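Local coordinates for protein bottromycin amidohydrolase (Streptomyces purpureus, PDB 6I5S) that acts as the thiazoline-specific, zinc-dependent gatekeeper amidohydrolase of bottromycin biosynthesis, probably hydrolysing an amide bond of the precursor peptide to release its follower, at residues G16-G21 and H123-G128; G232-V237 and D251-H256. All coordinates share one frame; numbering follows the deposited sequence.

Interaction 1 of 2, residues G16-G21 and H123-G128; sequences GLLPEG and HLLAAG
Leu17 and Leu18, in the loop ahead of helix 23-31, lie against the helix of a beta-alpha-beta crossover: strand 111-116, helix 121-132 and strand 139-142, part of the barrel characteristic of amidohydrolases. Leu17 does most of the work. Its side chain runs at about a right angle to that of His123, and one methyl, CD1, makes both close contacts. It sits obliquely against the imidazole, 3.7 Å from His123 CD2, and the same carbon comes within 4.0 Å of Ala126 CB, three residues further along the helix. Leu17 therefore pushes a single tip into the angle between the ring and the helix surface.

The ring is held from elsewhere. NE2 of His123 is hydrogen-bonded to the carbonyl of Val97, and ND1 pairs with the backbone N of Glu120, so the imidazole cannot easily turn. With CG anti to the carbonyl carbon (chi1 -58°) and both nitrogens bonded to main chain, CD2 is the ring atom nearest Leu17. Val97 directly follows the zinc ligand His96 and is itself touched by Leu17, tying this packing to the chain just beyond the metal-binding strand, although the His123 side chain remains about 11 Å from a bound zinc ion. Beside Ala126 on the helix, the fit is looser: Leu18 CD1 meets Leu125 CD1 methyl to methyl at 4.4 Å.

Interaction 2 of 2, residues G232-V237 and D251-H256; sequences GFVPNV and DALRHH
Pro235 and Ala252 make the tightest of three contacts between the loop after strand 226-228 and the end of helix 245-254 with the residues that follow it. The loop leaves the metal-bearing rim of the amidohydrolase barrel just beyond the zinc ligand His229, and the helix runs back past it.

The carbon-to-carbon packing comes first. Ala252 points its methyl at the loop and meets the proline ring at the CD-CG side: CB is 3.4 Å from Pro235 CD, closer than usual van der Waals contact, and 4.0 Å from Pro235 CG. Next along the helix, Leu253 bends over to bring CD2 to 4.1 Å from Val234 CG1, the two side chains crossing obliquely. Their first torsions match, with Val234 CG1 and Leu253 CG each anti to the carbonyl carbon of its own residue (chi1 -58° for Val234, -67° for Leu253). Helix 316-338 continues this apolar layer, with Leu329 against Val234 and Leu325 and Ile332 against Leu253.

A second kind of contact sets a polar atom beside an aromatic ring. His256 extends CG anti to its backbone N (chi1 -175°), carrying the imidazole toward the loop, where CD2 lies 4.2 Å from Phe233 O in an oblique, loose approach that is no hydrogen bond.

The backbone of the helix end is bonded within its own segment: His256 N reaches Leu253 O at 3.0 Å, holding the turn as the helix ends.

With no hydrogen bond or salt bridge across it, the contact depends on shape and on excluding water from Val234 and Leu253, while the Pro235 and His256 margins face solvent.

Both contacts join a loop to a helix without a hydrogen bond between loop and helix, yet they lie on opposite sides of the chain's centre, with their centres 39 Å apart, and share no helix or strand. Interaction 1 is the more buried. It sets the N-terminal loop against a crossover helix of the barrel, and its histidine is fixed by main-chain partners. Interaction 2 is partly exposed and local, closing a short excursion of the chain on itself; its histidine is exposed, just before residues that are not modelled. Interaction 1 reaches the zinc-ligand region through space, by way of Val97 beside His96, whereas 232-237 follows His229 along the chain; neither touches a metal.

Interaction 1 of 2, residues G16-G21 and H123-G128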
loop_
_atom_site.group_PDB
_atom_site.type_symbol
_atom_site.label_atom_id
_atom_site.label_comp_id
_atom_site.label_asym_id
_atom_site.label_seq_id
_atom_site.Cartn_x
_atom_site.Cartn_y
_atom_site.Cartn_z
ATOM N N GLY A 16 11.982 5.222 15.936
ATOM C CA GLY A 16 10.687 4.853 16.519
ATOM C C GLY A 16 9.976 3.687 15.886
ATOM O O GLY A 16 9.160 3.044 16.546
ATOM N N LEU A 17 10.247 3.375 14.623
ATOM C CA LEU A 17 9.628 2.197 14.049
ATOM C C LEU A 17 10.260 0.897 14.521
ATOM O O LEU A 17 9.667 -0.162 14.311
ATOM C CB LEU A 17 9.706 2.209 12.533
ATOM C CG LEU A 17 8.855 3.285 11.843
ATOM C CD1 LEU A 17 9.144 3.387 10.379
ATOM C CD2 LEU A 17 7.314 2.986 12.069
ATOM N N LEU A 18 11.450 0.948 15.126
ATOM C CA LEU A 18 12.233 -0.242 15.435
ATOM C C LEU A 18 12.772 -0.106 16.842
ATOM O O LEU A 18 13.981 -0.056 17.061
ATOM C CB LEU A 18 13.360 -0.442 14.423
ATOM C CG LEU A 18 12.859 -0.613 12.991
ATOM C CD1 LEU A 18 13.996 -0.465 12.003
ATOM C CD2 LEU A 18 12.174 -1.962 12.812
ATOM N N PRO A 19 11.888 -0.042 17.822
ATOM C CA PRO A 19 12.321 0.293 19.169
ATOM C C PRO A 19 13.111 -0.842 19.803
ATOM O O PRO A 19 12.837 -2.029 19.602
ATOM C CB PRO A 19 11.006 0.539 19.920
ATOM C CG PRO A 19 9.949 -0.184 19.131
ATOM C CD PRO A 19 10.411 -0.111 17.691
ATOM N N GLU A 20 14.097 -0.448 20.603
ATOM C CA GLU A 20 14.925 -1.417 21.317
ATOM C C GLU A 20 14.075 -2.243 22.269
ATOM O O GLU A 20 13.142 -1.737 22.898
ATOM C CB GLU A 20 16.026 -0.700 22.110
ATOM C CG GLU A 20 16.871 0.270 21.306
ATOM C CD GLU A 20 18.167 -0.340 20.830
ATOM O OE1 GLU A 20 19.046 -0.585 21.684
ATOM O OE2 GLU A 20 18.302 -0.584 19.607
ATOM N N GLY A 21 14.419 -3.521 22.394
ATOM C CA GLY A 21 13.716 -4.441 23.279
ATOM C C GLY A 21 12.345 -4.892 22.813
ATOM O O GLY A 21 11.650 -5.568 23.568
ATOM N N HIS A 123 10.870 6.947 8.776
ATOM C CA HIS A 123 10.833 6.074 7.624
ATOM C C HIS A 123 12.122 6.071 6.825
ATOM O O HIS A 123 12.453 5.038 6.220
ATOM C CB HIS A 123 9.665 6.460 6.714
ATOM C CG HIS A 123 8.366 6.410 7.411
ATOM N ND1 HIS A 123 7.780 7.524 7.981
ATOM C CD2 HIS A 123 7.549 5.359 7.685
ATOM C CE1 HIS A 123 6.662 7.162 8.578
ATOM N NE2 HIS A 123 6.509 5.854 8.431
ATOM N N LEU A 124 12.838 7.192 6.762
ATOM C CA LEU A 124 14.173 7.176 6.173
ATOM C C LEU A 124 15.098 6.300 6.982
ATOM O O LEU A 124 15.958 5.612 6.424
ATOM C CB LEU A 124 14.729 8.593 6.108
ATOM C CG LEU A 124 13.930 9.532 5.145
ATOM C CD1 LEU A 124 14.621 10.859 5.106
ATOM C CD2 LEU A 124 13.835 8.982 3.722
ATOM N N LEU A 125 14.997 6.371 8.304
ATOM C CA LEU A 125 15.804 5.471 9.140
ATOM C C LEU A 125 15.506 4.021 8.796
ATOM O O LEU A 125 16.425 3.200 8.616
ATOM C CB LEU A 125 15.549 5.752 10.624
ATOM C CG LEU A 125 16.350 5.013 11.685
ATOM C CD1 LEU A 125 15.805 3.574 11.838
ATOM C CD2 LEU A 125 17.843 4.982 11.387
ATOM N N ALA A 126 14.218 3.687 8.667
ATOM C CA ALA A 126 13.842 2.332 8.310
ATOM C C ALA A 126 14.421 1.938 6.963
ATOM O O ALA A 126 14.823 0.796 6.787
ATOM C CB ALA A 126 12.309 2.216 8.300
ATOM N N ALA A 127 14.481 2.885 6.005
ATOM C CA ALA A 127 15.124 2.606 4.718
ATOM C C ALA A 127 16.615 2.316 4.919
ATOM O O ALA A 127 17.187 1.478 4.218
ATOM C CB ALA A 127 14.959 3.772 3.734
ATOM N N GLY A 128 17.250 2.996 5.887
ATOM C CA GLY A 128 18.678 2.733 6.150
ATOM C C GLY A 128 18.861 1.338 6.724
ATOM O O GLY A 128 19.813 0.623 6.384
#

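Interaction 2 of 2, residues G232-V237 and D251-H256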
loop_
_atom_site.group_PDB
_atom_site.type_symbol
_atom_site.label_atom_id
_atom_site.label_comp_id
_atom_site.label_asym_id
_atom_site.label_seq_id
_atom_site.Cartn_x
_atom_site.Cartn_y
_atom_site.Cartn_z
ATOM N N GLY A 232 -10.892 14.424 -7.001
ATOM C CA GLY A 232 -10.825 15.047 -8.321
ATOM C C GLY A 232 -11.881 14.508 -9.258
ATOM O O GLY A 232 -12.629 15.258 -9.869
ATOM N N PHE A 233 -11.941 13.184 -9.391
ATOM C CA PHE A 233 -13.089 12.565 -10.061
ATOM C C PHE A 233 -14.337 12.657 -9.187
ATOM O O PHE A 233 -15.461 12.809 -9.691
ATOM C CB PHE A 233 -12.780 11.104 -10.390
ATOM C CG PHE A 233 -11.637 10.933 -11.370
ATOM C CD1 PHE A 233 -11.846 11.151 -12.734
ATOM C CD2 PHE A 233 -10.373 10.646 -10.923
ATOM C CE1 PHE A 233 -10.795 11.044 -13.624
ATOM C CE2 PHE A 233 -9.316 10.530 -11.798
ATOM C CZ PHE A 233 -9.541 10.717 -13.162
ATOM N N VAL A 234 -14.159 12.513 -7.882
ATOM C CA VAL A 234 -15.203 12.759 -6.895
ATOM C C VAL A 234 -14.625 13.681 -5.842
ATOM O O VAL A 234 -13.405 13.758 -5.687
ATOM C CB VAL A 234 -15.700 11.435 -6.259
ATOM C CG1 VAL A 234 -16.192 10.541 -7.332
ATOM C CG2 VAL A 234 -14.617 10.775 -5.500
ATOM N N PRO A 235 -15.467 14.364 -5.094
ATOM C CA PRO A 235 -14.969 15.267 -4.070
ATOM C C PRO A 235 -14.494 14.517 -2.835
ATOM O O PRO A 235 -14.958 13.426 -2.509
ATOM C CB PRO A 235 -16.192 16.137 -3.748
ATOM C CG PRO A 235 -17.316 15.343 -4.104
ATOM C CD PRO A 235 -16.940 14.396 -5.192
ATOM N N ASN A 236 -13.562 15.138 -2.128
ATOM C CA ASN A 236 -13.174 14.650 -0.812
ATOM C C ASN A 236 -14.283 15.021 0.169
ATOM O O ASN A 236 -14.259 16.094 0.803
ATOM C CB ASN A 236 -11.823 15.238 -0.376
ATOM C CG ASN A 236 -11.426 14.760 0.985
ATOM O OD1 ASN A 236 -12.162 13.994 1.647
ATOM N ND2 ASN A 236 -10.255 15.184 1.428
ATOM N N VAL A 237 -15.316 14.177 0.225
ATOM C CA VAL A 237 -16.469 14.463 1.072
ATOM C C VAL A 237 -16.130 14.403 2.552
ATOM O O VAL A 237 -16.898 14.890 3.385
ATOM C CB VAL A 237 -17.627 13.488 0.749
ATOM C CG1 VAL A 237 -18.099 13.693 -0.685
ATOM C CG2 VAL A 237 -17.244 12.044 0.973
ATOM N N ASP A 251 -24.568 12.834 -4.894
ATOM C CA ASP A 251 -24.788 13.901 -5.862
ATOM C C ASP A 251 -23.667 13.949 -6.892
ATOM O O ASP A 251 -23.921 14.147 -8.090
ATOM C CB ASP A 251 -24.887 15.229 -5.130
ATOM C CG ASP A 251 -26.215 15.407 -4.382
ATOM O OD1 ASP A 251 -27.149 14.551 -4.514
ATOM O OD2 ASP A 251 -26.313 16.428 -3.657
ATOM N N ALA A 252 -22.417 13.810 -6.440
ATOM C CA ALA A 252 -21.289 13.815 -7.357
ATOM C C ALA A 252 -21.409 12.686 -8.371
ATOM O O ALA A 252 -21.181 12.873 -9.572
ATOM C CB ALA A 252 -19.987 13.685 -6.567
ATOM N N LEU A 253 -21.766 11.494 -7.903
ATOM C CA LEU A 253 -21.858 10.367 -8.816
ATOM C C LEU A 253 -23.056 10.518 -9.738
ATOM O O LEU A 253 -22.978 10.157 -10.914
ATOM C CB LEU A 253 -21.929 9.067 -8.022
ATOM C CG LEU A 253 -20.655 8.723 -7.241
ATOM C CD1 LEU A 253 -20.841 7.590 -6.270
ATOM C CD2 LEU A 253 -19.558 8.379 -8.209
ATOM N N ARG A 254 -24.157 11.068 -9.221
ATOM C CA ARG A 254 -25.309 11.385 -10.059
ATOM C C ARG A 254 -24.873 12.203 -11.266
ATOM O O ARG A 254 -25.325 11.954 -12.388
ATOM C CB ARG A 254 -26.370 12.121 -9.217
ATOM C CG ARG A 254 -27.396 12.973 -9.961
ATOM C CD ARG A 254 -28.338 12.147 -10.754
ATOM N NE ARG A 254 -29.451 12.938 -11.273
ATOM C CZ ARG A 254 -29.371 13.750 -12.321
ATOM N NH1 ARG A 254 -28.219 13.888 -12.962
ATOM N NH2 ARG A 254 -30.444 14.426 -12.731
ATOM N N HIS A 255 -23.963 13.170 -11.067
ATOM C CA HIS A 255 -23.494 14.027 -12.153
ATOM C C HIS A 255 -22.222 13.506 -12.810
ATOM O O HIS A 255 -21.428 14.298 -13.324
ATOM C CB HIS A 255 -23.286 15.458 -11.649
ATOM C CG HIS A 255 -24.549 16.124 -11.186
ATOM N ND1 HIS A 255 -25.554 16.506 -12.054
ATOM C CD2 HIS A 255 -24.975 16.464 -9.945
ATOM C CE1 HIS A 255 -26.547 17.048 -11.367
ATOM N NE2 HIS A 255 -26.217 17.040 -10.085
ATOM N N HIS A 256 -22.015 12.192 -12.828
ATOM C CA HIS A 256 -20.804 11.615 -13.394
ATOM C C HIS A 256 -21.148 10.649 -14.519
ATOM O O HIS A 256 -22.105 9.873 -14.410
ATOM C CB HIS A 256 -19.990 10.901 -12.294
ATOM C CG HIS A 256 -18.671 10.377 -12.767
ATOM N ND1 HIS A 256 -18.515 9.106 -13.277
ATOM C CD2 HIS A 256 -17.452 10.962 -12.833
ATOM C CE1 HIS A 256 -17.254 8.928 -13.630
ATOM N NE2 HIS A 256 -16.589 10.041 -13.370
#